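Local coordinates for 2-oxoglutarate dehydrogenase E3 component (PDB 2EQ7), which probably catalyses the NAD(+)-dependent reoxidation of protein-bound dihydrolipoyl groups to lipoyl groups, using one FAD per subunit, at residues E192-E197 and G222-T227. Residues are numbered along the deposited sequence; the frame is centred on the assembly and turned at random.
Sequences EVIVLE and GLTIRT. With NAD (nicotinamide-adenine-dinucleotide), chain E.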
loop_
_atom_site.group_PDB
_atom_site.type_symbol
_atom_site.label_atom_id
_atom_site.label_comp_id
_atom_site.label_asym_id
_atom_site.label_seq_id
_atom_site.Cartn_x
_atom_site.Cartn_y
_atom_site.Cartn_z
ATOM N N GLU A 192 3.448 -19.429 -24.903
ATOM C CA GLU A 192 4.837 -19.776 -24.601
ATOM C C GLU A 192 5.488 -18.422 -24.806
ATOM O O GLU A 192 5.409 -17.879 -25.906
ATOM C CB GLU A 192 5.461 -20.692 -25.652
ATOM C CG GLU A 192 5.260 -22.173 -25.489
ATOM C CD GLU A 192 6.228 -22.962 -26.367
ATOM O OE1 GLU A 192 6.231 -24.209 -26.280
ATOM O OE2 GLU A 192 6.983 -22.328 -27.145
ATOM N N VAL A 193 6.151 -17.884 -23.792
ATOM C CA VAL A 193 6.759 -16.572 -23.954
ATOM C C VAL A 193 8.280 -16.578 -23.871
ATOM O O VAL A 193 8.864 -17.122 -22.931
ATOM C CB VAL A 193 6.187 -15.594 -22.909
ATOM C CG1 VAL A 193 6.854 -14.224 -23.035
ATOM C CG2 VAL A 193 4.683 -15.476 -23.110
ATOM N N ILE A 194 8.916 -15.971 -24.870
ATOM C CA ILE A 194 10.369 -15.884 -24.915
ATOM C C ILE A 194 10.768 -14.416 -24.959
ATOM O O ILE A 194 10.387 -13.699 -25.881
ATOM C CB ILE A 194 10.942 -16.562 -26.172
ATOM C CG1 ILE A 194 10.584 -18.053 -26.177
ATOM C CG2 ILE A 194 12.456 -16.367 -26.216
ATOM C CD1 ILE A 194 11.006 -18.779 -27.443
ATOM N N VAL A 195 11.521 -13.976 -23.957
ATOM C CA VAL A 195 11.978 -12.592 -23.909
ATOM C C VAL A 195 13.448 -12.543 -24.289
ATOM O O VAL A 195 14.276 -13.233 -23.688
ATOM C CB VAL A 195 11.808 -11.995 -22.503
ATOM C CG1 VAL A 195 12.311 -10.553 -22.487
ATOM C CG2 VAL A 195 10.343 -12.060 -22.092
ATOM N N LEU A 196 13.763 -11.733 -25.295
ATOM C CA LEU A 196 15.136 -11.586 -25.771
ATOM C C LEU A 196 15.643 -10.204 -25.374
ATOM O O LEU A 196 15.073 -9.190 -25.774
ATOM C CB LEU A 196 15.181 -11.747 -27.291
ATOM C CG LEU A 196 14.578 -13.048 -27.842
ATOM C CD1 LEU A 196 14.499 -12.977 -29.359
ATOM C CD2 LEU A 196 15.421 -14.246 -27.396
ATOM N N GLU A 197 16.722 -10.175 -24.596
ATOM C CA GLU A 197 17.298 -8.925 -24.112
ATOM C C GLU A 197 18.769 -8.795 -24.495
ATOM O O GLU A 197 19.559 -9.708 -24.281
ATOM C CB GLU A 197 17.135 -8.853 -22.588
ATOM C CG GLU A 197 17.931 -7.761 -21.893
ATOM C CD GLU A 197 17.588 -6.372 -22.380
ATOM O OE1 GLU A 197 16.383 -6.043 -22.458
ATOM O OE2 GLU A 197 18.529 -5.602 -22.672
ATOM N N GLY A 222 7.921 -19.578 -15.611
ATOM C CA GLY A 222 7.771 -20.236 -16.896
ATOM C C GLY A 222 8.155 -19.427 -18.117
ATOM O O GLY A 222 8.084 -19.935 -19.237
ATOM N N LEU A 223 8.543 -18.168 -17.931
ATOM C CA LEU A 223 8.955 -17.374 -19.078
ATOM C C LEU A 223 10.398 -17.712 -19.395
ATOM O O LEU A 223 11.194 -17.986 -18.493
ATOM C CB LEU A 223 8.867 -15.866 -18.800
ATOM C CG LEU A 223 7.509 -15.161 -18.802
ATOM C CD1 LEU A 223 6.760 -15.488 -17.520
ATOM C CD2 LEU A 223 7.721 -13.651 -18.917
ATOM N N THR A 224 10.731 -17.714 -20.679
ATOM C CA THR A 224 12.104 -17.954 -21.087
ATOM C C THR A 224 12.692 -16.556 -21.223
ATOM O O THR A 224 12.128 -15.716 -21.919
ATOM C CB THR A 224 12.188 -18.668 -22.453
ATOM O OG1 THR A 224 11.812 -20.041 -22.299
ATOM C CG2 THR A 224 13.601 -18.594 -23.009
ATOM N N ILE A 225 13.800 -16.297 -20.537
ATOM C CA ILE A 225 14.436 -14.987 -20.612
ATOM C C ILE A 225 15.896 -15.177 -20.990
ATOM O O ILE A 225 16.677 -15.746 -20.230
ATOM C CB ILE A 225 14.346 -14.232 -19.263
ATOM C CG1 ILE A 225 12.878 -14.002 -18.896
ATOM C CG2 ILE A 225 15.079 -12.895 -19.362
ATOM C CD1 ILE A 225 12.675 -13.333 -17.552
ATOM N N ARG A 226 16.253 -14.707 -22.178
ATOM C CA ARG A 226 17.617 -14.828 -22.661
ATOM C C ARG A 226 18.253 -13.447 -22.764
ATOM O O ARG A 226 17.849 -12.630 -23.587
ATOM C CB ARG A 226 17.625 -15.519 -24.031
ATOM C CG ARG A 226 17.064 -16.942 -24.022
ATOM C CD ARG A 226 16.977 -17.526 -25.436
ATOM N NE ARG A 226 18.269 -17.493 -26.122
ATOM C CZ ARG A 226 18.480 -17.929 -27.361
ATOM N NH1 ARG A 226 17.484 -18.444 -28.072
ATOM N NH2 ARG A 226 19.692 -17.839 -27.896
ATOM N N THR A 227 19.238 -13.185 -21.911
ATOM C CA THR A 227 19.939 -11.908 -21.921
ATOM C C THR A 227 21.194 -12.052 -22.777
ATOM O O THR A 227 21.581 -13.167 -23.139
ATOM C CB THR A 227 20.350 -11.478 -20.499
ATOM O OG1 THR A 227 21.126 -12.517 -19.891
ATOM C CG2 THR A 227 19.117 -11.193 -19.647
HETATM P PA NAD E . 12.900 0.062 -22.019
HETATM O O1A NAD E . 14.023 1.013 -22.051
HETATM O O2A NAD E . 12.192 0.156 -20.572
HETATM O O5B NAD E . 13.443 -1.434 -22.257
HETATM C C5B NAD E . 14.020 -1.523 -23.562
HETATM C C4B NAD E . 14.905 -2.776 -23.604
HETATM O O4B NAD E . 15.094 -3.222 -24.961
HETATM C C3B NAD E . 16.291 -2.474 -23.015
HETATM O O3B NAD E . 16.525 -3.295 -21.859
HETATM C C2B NAD E . 17.253 -2.781 -24.183
HETATM O O2B NAD E . 18.514 -3.290 -23.739
HETATM C C1B NAD E . 16.428 -3.780 -25.026
HETATM N N9A NAD E . 16.884 -3.851 -26.432
HETATM C C8A NAD E . 17.196 -2.801 -27.263
HETATM N N7A NAD E . 17.556 -3.245 -28.434
HETATM C C5A NAD E . 17.502 -4.598 -28.438
HETATM C C6A NAD E . 17.769 -5.622 -29.395
HETATM N N6A NAD E . 18.198 -5.303 -30.676
HETATM N N1A NAD E . 17.597 -6.915 -29.030
HETATM C C2A NAD E . 17.185 -7.250 -27.800
HETATM N N3A NAD E . 16.924 -6.323 -26.876
HETATM C C4A NAD E . 17.066 -5.005 -27.146
HETATM O O3 NAD E . 11.867 0.486 -23.203
HETATM P PN NAD E . 10.313 0.078 -22.887
HETATM O O1N NAD E . 10.244 -1.164 -21.972
HETATM O O2N NAD E . 9.603 -0.230 -24.228
HETATM O O5D NAD E . 9.526 1.286 -22.139
HETATM C C5D NAD E . 9.934 2.540 -22.700
HETATM C C4D NAD E . 9.785 3.659 -21.648
HETATM O O4D NAD E . 8.450 3.643 -21.031
HETATM C C3D NAD E . 10.825 3.505 -20.517
HETATM O O3D NAD E . 11.490 4.745 -20.271
HETATM C C2D NAD E . 10.016 3.014 -19.312
HETATM O O2D NAD E . 10.547 3.495 -18.072
HETATM C C1D NAD E . 8.583 3.515 -19.573
HETATM N N1N NAD E . 7.609 2.534 -19.026
HETATM C C2N NAD E . 7.347 2.543 -17.701
HETATM C C3N NAD E . 6.424 1.611 -17.149
HETATM C C7N NAD E . 6.122 1.588 -15.699
HETATM O O7N NAD E . 6.694 2.348 -14.950
HETATM N N7N NAD E . 5.209 0.714 -15.205
HETATM C C4N NAD E . 5.795 0.684 -18.024
HETATM C C5N NAD E . 6.100 0.714 -19.385
HETATM C C6N NAD E . 7.017 1.657 -19.861
HETATM O O HOH W 1 6.814 -19.712 -21.693
HETATM O O HOH W 2 9.432 -20.177 -23.230
#
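E197 and R226 carry the flat side-chain groups of this contact, and their backbones are joined by E197 N donating to R226 O. The carboxylate of E197 grips the adenosine ribose of NAD. Its CG is anti to the backbone N (chi1 168°), and a bend at chi2 brings round the carboxylate. O3B of NAD donates to OE1 of E197 at 2.8 Å, and O2B donates to its OE2 at 2.5 Å. G175 N and M199 N also bond to OE1 and OE2 respectively, so each oxygen has a ribose hydroxyl and a backbone amide fixing the carboxylate's rotation. The R226 chain bends at CG-CD (chi3 56°), and its guanidinium forms a salt bridge with E249.

Strand 192-196, helix 208-221 and strand 224-226 form a beta-alpha-beta crossover. In the parallel sheet of the Rossmann-type NAD-binding domain 192-196 lies between 169-173 and 224-226, and 224-226 is the outermost strand within the chain. T224 N donates to V193 O, and V195 N reaches T224 O at 2.7 Å. R226 N then donates to V195 O. G222 ends the helix in a Schellman motif, and a water links its O to V193 N. A second water donates to V193 O and bonds T224 OG1.

On one face of the sheet I194 and T224 stand side by side, with I194 CG2 4.1 Å from T224 CG2. L196 and R226 do the same further along, where L196 CD2 touches R226 CD. Strand 240-245 packs on this face through V243 and L245. On the other face V195 CB meets I225 CG1 at 4.3 Å. L223 CD2 lies near V193 CG1 and V195 CG2, with helix 177-188 against V193 and L223.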